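Local structure of secreted protein (Streptomyces lividans TK24, 5LXZ) at residues 426-431 with 476-481; 454-459 with 495-500. The protein is a copper metalloradical protein of family AA5, related to galactose oxidase, and probably oxidises a carbohydrate alcohol or similar substrate. The protein carries 1 engineered substitution. One frame throughout, in Å; residues are numbered along the deposited sequence.

Contact 1 of 2, residues 426-431 with 476-481; sequences DYRGRG and GSDSLY. With EDO (1,2-ethanediol), chain L; EDO (1,2-ethanediol), chain J.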
loop_
_atom_site.group_PDB
_atom_site.type_symbol
_atom_site.label_atom_id
_atom_site.label_comp_id
_atom_site.label_asym_id
_atom_site.label_seq_id
_atom_site.Cartn_x
_atom_site.Cartn_y
_atom_site.Cartn_z
ATOM N N ASP A 426 14.023 7.549 -8.975
ATOM C CA ASP A 426 13.113 8.598 -9.374
ATOM C C ASP A 426 11.719 8.069 -9.622
ATOM O O ASP A 426 11.479 6.852 -9.664
ATOM C CB ASP A 426 13.707 9.275 -10.626
ATOM C CG ASP A 426 13.256 10.714 -10.817
ATOM O OD1 ASP A 426 12.371 11.265 -10.094
ATOM O OD2 ASP A 426 13.725 11.307 -11.833
ATOM N N TYR A 427 10.801 8.997 -9.815
ATOM C CA TYR A 427 9.382 8.739 -10.060
ATOM C C TYR A 427 9.149 7.727 -11.155
ATOM O O TYR A 427 9.629 7.904 -12.256
ATOM C CB TYR A 427 8.687 10.069 -10.370
ATOM C CG TYR A 427 7.229 9.949 -10.680
ATOM C CD1 TYR A 427 6.271 9.867 -9.663
ATOM C CD2 TYR A 427 6.784 9.938 -11.998
ATOM C CE1 TYR A 427 4.922 9.780 -9.951
ATOM C CE2 TYR A 427 5.446 9.832 -12.316
ATOM C CZ TYR A 427 4.510 9.712 -11.287
ATOM O OH TYR A 427 3.197 9.625 -11.585
ATOM N N ARG A 428 8.443 6.641 -10.846
ATOM C CA ARG A 428 8.100 5.619 -11.817
ATOM C C ARG A 428 9.287 5.135 -12.642
ATOM O O ARG A 428 9.151 4.847 -13.854
ATOM C CB ARG A 428 6.933 6.041 -12.682
ATOM C CG ARG A 428 5.638 6.210 -11.895
ATOM C CD ARG A 428 4.459 6.383 -12.800
ATOM N NE ARG A 428 4.250 5.215 -13.639
ATOM C CZ ARG A 428 3.266 5.092 -14.507
ATOM N NH1 ARG A 428 2.392 6.076 -14.718
ATOM N NH2 ARG A 428 3.168 3.984 -15.204
ATOM N N GLY A 429 10.437 5.021 -11.993
ATOM C CA GLY A 429 11.613 4.523 -12.685
ATOM C C GLY A 429 12.145 5.411 -13.798
ATOM O O GLY A 429 12.915 4.914 -14.607
ATOM N N ARG A 430 11.734 6.662 -13.869
ATOM C CA ARG A 430 12.133 7.456 -15.041
ATOM C C ARG A 430 13.657 7.665 -14.993
ATOM O O ARG A 430 14.304 7.651 -13.935
ATOM C CB ARG A 430 11.372 8.765 -15.110
ATOM C CG ARG A 430 11.829 9.771 -14.086
ATOM C CD ARG A 430 10.980 11.025 -14.091
ATOM N NE ARG A 430 11.264 11.795 -12.902
ATOM C CZ ARG A 430 10.429 12.640 -12.311
ATOM N NH1 ARG A 430 9.250 12.875 -12.815
ATOM N NH2 ARG A 430 10.795 13.227 -11.190
ATOM N N GLY A 431 14.195 7.891 -16.185
ATOM C CA GLY A 431 15.635 7.862 -16.421
ATOM C C GLY A 431 16.256 6.490 -16.180
ATOM O O GLY A 431 17.420 6.391 -15.783
ATOM N N GLY A 476 5.273 -7.191 -10.192
ATOM C CA GLY A 476 4.911 -5.883 -10.639
ATOM C C GLY A 476 6.024 -5.072 -11.228
ATOM O O GLY A 476 7.081 -5.620 -11.551
ATOM N N SER A 477 5.720 -3.784 -11.402
ATOM C CA SER A 477 6.572 -2.653 -11.792
ATOM C C SER A 477 6.065 -1.985 -13.030
ATOM O O SER A 477 5.973 -2.606 -14.106
ATOM C CB SER A 477 8.042 -2.999 -12.002
ATOM O OG SER A 477 8.745 -1.765 -11.999
ATOM N N ASP A 478 5.774 -0.702 -12.904
ATOM C CA ASP A 478 5.052 0.045 -13.907
ATOM C C ASP A 478 5.778 1.313 -14.253
ATOM O O ASP A 478 5.353 2.418 -13.927
ATOM C CB ASP A 478 3.652 0.306 -13.319
ATOM C CG ASP A 478 2.593 0.657 -14.334
ATOM O OD1 ASP A 478 2.882 0.798 -15.556
ATOM O OD2 ASP A 478 1.408 0.730 -13.924
ATOM N N SER A 479 6.892 1.159 -14.957
ATOM C CA SER A 479 7.665 2.314 -15.371
ATOM C C SER A 479 6.891 3.224 -16.297
ATOM O O SER A 479 6.131 2.740 -17.157
ATOM C CB SER A 479 8.901 1.872 -16.123
ATOM O OG SER A 479 9.803 1.130 -15.328
ATOM N N LEU A 480 7.112 4.521 -16.143
ATOM C CA LEU A 480 6.419 5.492 -17.006
ATOM C C LEU A 480 6.964 5.454 -18.421
ATOM O O LEU A 480 6.199 5.589 -19.366
ATOM C CB LEU A 480 6.503 6.895 -16.430
ATOM C CG LEU A 480 5.776 8.015 -17.197
ATOM C CD1 LEU A 480 4.316 7.713 -17.384
ATOM C CD2 LEU A 480 6.007 9.293 -16.446
ATOM N N TYR A 481 8.262 5.224 -18.518
ATOM C CA TYR A 481 8.925 5.223 -19.819
ATOM C C TYR A 481 9.682 3.917 -20.007
ATOM O O TYR A 481 10.101 3.274 -19.049
ATOM C CB TYR A 481 9.889 6.370 -19.889
ATOM C CG TYR A 481 9.289 7.710 -19.646
ATOM C CD1 TYR A 481 8.475 8.310 -20.602
ATOM C CD2 TYR A 481 9.497 8.375 -18.444
ATOM C CE1 TYR A 481 7.910 9.563 -20.391
ATOM C CE2 TYR A 481 8.935 9.628 -18.205
ATOM C CZ TYR A 481 8.144 10.216 -19.188
ATOM O OH TYR A 481 7.579 11.458 -18.990
HETATM C C1 EDO L . 1.328 4.639 -17.865
HETATM O O1 EDO L . 0.371 5.012 -16.879
HETATM C C2 EDO L . 1.640 3.158 -17.952
HETATM O O2 EDO L . 2.881 2.986 -18.695
HETATM C C1 EDO J . 6.328 12.807 -15.143
HETATM O O1 EDO J . 6.706 13.789 -14.158
HETATM C C2 EDO J . 7.252 13.060 -16.334
HETATM O O2 EDO J . 8.531 12.619 -15.976
HETATM O O HOH W 1 10.164 5.275 -16.468
HETATM O O HOH W 2 12.334 2.260 -15.518
#

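Contact 2 of 2, residues 454-459 with 495-500; sequences PLVGRN and RIEIYT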
loop_
_atom_site.group_PDB
_atom_site.type_symbol
_atom_site.label_atom_id
_atom_site.label_comp_id
_atom_site.label_asym_id
_atom_site.label_seq_id
_atom_site.Cartn_x
_atom_site.Cartn_y
_atom_site.Cartn_z
ATOM N N PRO A 454 18.528 -8.294 -7.128
ATOM C CA PRO A 454 17.423 -8.767 -7.930
ATOM C C PRO A 454 17.695 -8.716 -9.414
ATOM O O PRO A 454 18.540 -7.928 -9.870
ATOM C CB PRO A 454 16.270 -7.788 -7.595
ATOM C CG PRO A 454 16.860 -6.661 -6.855
ATOM C CD PRO A 454 18.275 -7.008 -6.444
ATOM N N LEU A 455 16.979 -9.544 -10.157
ATOM C CA LEU A 455 17.161 -9.611 -11.597
ATOM C C LEU A 455 16.296 -8.651 -12.357
ATOM O O LEU A 455 16.631 -8.252 -13.464
ATOM C CB LEU A 455 16.875 -11.029 -12.091
ATOM C CG LEU A 455 17.704 -12.132 -11.438
ATOM C CD1 LEU A 455 17.315 -13.506 -11.961
ATOM C CD2 LEU A 455 19.210 -11.920 -11.558
ATOM N N VAL A 456 15.141 -8.327 -11.790
ATOM C CA VAL A 456 14.164 -7.504 -12.456
ATOM C C VAL A 456 13.966 -6.228 -11.627
ATOM O O VAL A 456 13.771 -6.307 -10.410
ATOM C CB VAL A 456 12.819 -8.258 -12.539
ATOM C CG1 VAL A 456 11.702 -7.400 -13.137
ATOM C CG2 VAL A 456 12.986 -9.523 -13.355
ATOM N N GLY A 457 13.925 -5.085 -12.299
ATOM C CA GLY A 457 13.662 -3.809 -11.671
ATOM C C GLY A 457 12.213 -3.674 -11.266
ATOM O O GLY A 457 11.316 -4.083 -11.988
ATOM N N ARG A 458 11.990 -3.116 -10.077
ATOM C CA ARG A 458 10.633 -2.967 -9.501
ATOM C C ARG A 458 10.455 -1.563 -8.928
ATOM O O ARG A 458 11.118 -1.217 -7.960
ATOM C CB ARG A 458 10.378 -4.054 -8.440
ATOM C CG ARG A 458 9.869 -5.387 -9.058
ATOM C CD ARG A 458 9.614 -6.458 -8.042
ATOM N NE ARG A 458 10.865 -6.957 -7.538
ATOM C CZ ARG A 458 11.588 -7.896 -8.133
ATOM N NH1 ARG A 458 12.703 -8.277 -7.555
ATOM N NH2 ARG A 458 11.205 -8.443 -9.294
ATOM N N ASN A 459 9.584 -0.756 -9.538
ATOM C CA ASN A 459 9.305 0.603 -9.074
ATOM C C ASN A 459 7.836 0.676 -8.682
ATOM O O ASN A 459 7.420 -0.132 -7.842
ATOM C CB ASN A 459 9.891 1.713 -9.992
ATOM C CG ASN A 459 9.296 1.762 -11.399
ATOM O OD1 ASN A 459 8.191 2.271 -11.623
ATOM N ND2 ASN A 459 10.059 1.254 -12.383
ATOM N N ARG A 495 6.882 -10.158 -15.411
ATOM C CA ARG A 495 7.662 -11.222 -14.838
ATOM C C ARG A 495 7.520 -11.225 -13.306
ATOM O O ARG A 495 7.321 -10.172 -12.679
ATOM C CB ARG A 495 9.115 -11.087 -15.224
ATOM C CG ARG A 495 9.355 -11.316 -16.708
ATOM C CD ARG A 495 10.797 -11.057 -17.077
ATOM N NE ARG A 495 11.117 -9.659 -16.938
ATOM C CZ ARG A 495 12.329 -9.148 -17.059
ATOM N NH1 ARG A 495 13.367 -9.953 -17.287
ATOM N NH2 ARG A 495 12.517 -7.850 -16.893
ATOM N N ILE A 496 7.670 -12.412 -12.727
ATOM C CA ILE A 496 7.637 -12.663 -11.308
ATOM C C ILE A 496 9.044 -13.171 -10.930
ATOM O O ILE A 496 9.636 -13.878 -11.749
ATOM C CB ILE A 496 6.543 -13.740 -11.107
ATOM C CG1 ILE A 496 5.182 -13.208 -11.574
ATOM C CG2 ILE A 496 6.432 -14.185 -9.664
ATOM C CD1 ILE A 496 4.736 -11.976 -10.781
ATOM N N GLU A 497 9.544 -12.861 -9.743
ATOM C CA GLU A 497 10.790 -13.434 -9.267
ATOM C C GLU A 497 10.540 -14.140 -7.954
ATOM O O GLU A 497 9.675 -13.733 -7.158
ATOM C CB GLU A 497 11.853 -12.377 -9.038
ATOM C CG GLU A 497 12.623 -11.940 -10.256
ATOM C CD GLU A 497 13.780 -10.981 -9.903
ATOM O OE1 GLU A 497 13.557 -9.786 -9.779
ATOM O OE2 GLU A 497 14.926 -11.415 -9.761
ATOM N N ILE A 498 11.329 -15.170 -7.702
ATOM C CA ILE A 498 11.436 -15.772 -6.383
ATOM C C ILE A 498 12.813 -15.536 -5.838
ATOM O O ILE A 498 13.800 -15.805 -6.544
ATOM C CB ILE A 498 11.214 -17.271 -6.476
ATOM C CG1 ILE A 498 9.881 -17.528 -7.111
ATOM C CG2 ILE A 498 11.320 -17.953 -5.118
ATOM C CD1 ILE A 498 8.731 -17.012 -6.379
ATOM N N TYR A 499 12.894 -15.033 -4.625
ATOM C CA TYR A 499 14.141 -14.890 -3.931
ATOM C C TYR A 499 14.265 -15.988 -2.896
ATOM O O TYR A 499 13.395 -16.195 -2.042
ATOM C CB TYR A 499 14.275 -13.503 -3.269
ATOM C CG TYR A 499 15.567 -13.350 -2.500
ATOM C CD1 TYR A 499 16.783 -13.358 -3.165
ATOM C CD2 TYR A 499 15.575 -13.273 -1.122
ATOM C CE1 TYR A 499 17.961 -13.244 -2.471
ATOM C CE2 TYR A 499 16.745 -13.119 -0.405
ATOM C CZ TYR A 499 17.961 -13.176 -1.083
ATOM O OH TYR A 499 19.101 -13.037 -0.334
ATOM N N THR A 500 15.408 -16.680 -2.909
ATOM C CA THR A 500 15.727 -17.695 -1.926
ATOM C C THR A 500 16.805 -17.105 -1.012
ATOM O O THR A 500 17.935 -16.844 -1.466
ATOM C CB THR A 500 16.289 -18.957 -2.617
ATOM O OG1 THR A 500 15.296 -19.518 -3.459
ATOM C CG2 THR A 500 16.681 -19.991 -1.607
HETATM O O HOH W 3 8.553 -8.049 -10.938
#

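Contact 1 of 2, residues 426-431 with 476-481
Arg428 carries the contact, and its guanidinium grips the backbone carbonyl of Asp478 side-on. NE reaches Asp478 O at 3.0 Å almost along the C=O axis, whereas NH2, also 3.0 Å from Asp478 O, comes in from 51° above the carbonyl plane. For both bonds Asp478 O lies close to the guanidinium plane, at its edge. NH2 also makes a salt bridge to the Asp478 carboxylate (NH2 to OD1 3.2 Å), with the two planes turned 70° apart. Leu480 crosses the arginine at about a right angle and lays CD1 over one face of the guanidinium, off centre, 3.7 Å from NH1. Arg430 CB meets the edge of the Tyr481 ring at CD2 (3.8 Å). The Arg428 chain bends about CG-CD (chi3 62°), which brings NE and NH2 onto Asp478 O. Behind it, Arg428 O accepts a nearly straight bond from Leu480 N (3.1 Å) on an in-plane lone pair, and a water donating to this same oxygen accepts from Tyr481 N. Both segments follow the second strand of a blade in a galactose-oxidase-like beta-propeller, so the contact ties the loops of two neighbouring blades beside the copper site. Asp478 serves as second shell there: its OD2 bonds to ND1 of the copper ligand His461. Arg428 NH1 forms a salt bridge to Asp216, which also takes the Tyr427 hydroxyl, and a hydrogen bond to an ethanediol probably left from crystallisation. Two successive beta turns shape 426-430, and Gly429 suits them twice: its phi is positive, and a CB would crowd Ser479 OG. Arg430 folds back within the loop, its NE in a straight salt bridge to Asp426 OD2 (2.7 Å), with Tyr427 CB over the centre of its guanidinium.

Contact 2 of 2, residues 454-459 with 495-500
Strand 496-500 belongs to the propeller blade that N-terminal strand 14-18 completes, a closure joining the two ends of the propeller sequence; here it receives the connection 454-459 arriving from the preceding blade. The tight part is the Glu497 carboxylate, buried under the loop and gripped by four N-H donors. Leu455 N donates a hydrogen bond to OE2 at 2.8 Å, on the syn lone pair, and Leu455 CB and CG press close against the same oxygen. Val456 N bonds instead to OE1 (2.9 Å), meeting it from well above the carboxylate plane. Arg458 comes end-on and spends both terminal nitrogens on that one oxygen: NH2 lies 2.8 Å from OE1 on the anti lone pair, NH1 at 2.8 Å from OE1 but 49° out of the carboxylate plane. OE1 thus takes three donors and OE2 one, which probably keeps the acid ionised. Glu497 extends beyond CG, while Arg458 bends at chi3 (-72°) so that its head turns edge-on to OE1; Gln409 holds its NE, and Trp15 of strand 14-18 packs against both side chains. An alanine at Glu497 would remove all four acceptor interactions and would probably leave the buried Arg458 charge poorly balanced and the backbone at Leu455 and Val456 less firmly anchored. Packing slackens toward the solvent side, where Leu455 is exposed and its CD1 stands 3.9 Å from OE2. Arg495, bent at chi3 and bridged through NE to Glu493, is held across the contact by apolar touch: Val456 CG2 sits over the centre of its guanidinium, 3.8 Å from CZ. A water links the two arginines, accepting from Arg458 NH2 at 3.1 Å and donating to the backbone carbonyl, Arg495 O, at 3.0 Å.

Overall arrangement
The two contacts have centres 15 Å apart, and their segments alternate along the chain. Asn459, closing the first segment of contact 2, stitches them together: its backbone N lies 2.8 Å from Ser477 OG, and its ND2 3.0 Å from Ser479 OG, both probable hydrogen bonds, while its OD1 packs against the Arg428 backbone. The next two residues, Tyr460 and His461, are copper ligands, completed by Tyr248 and His548. Contact 1 stands nearer the metal, the Asp478 side chain about 6 Å from the copper, against about 14 Å for that of Arg458 in contact 2. Contact 2 thus involves the residues just before the ligand pair, whereas contact 1 reaches its second shell through Asp478.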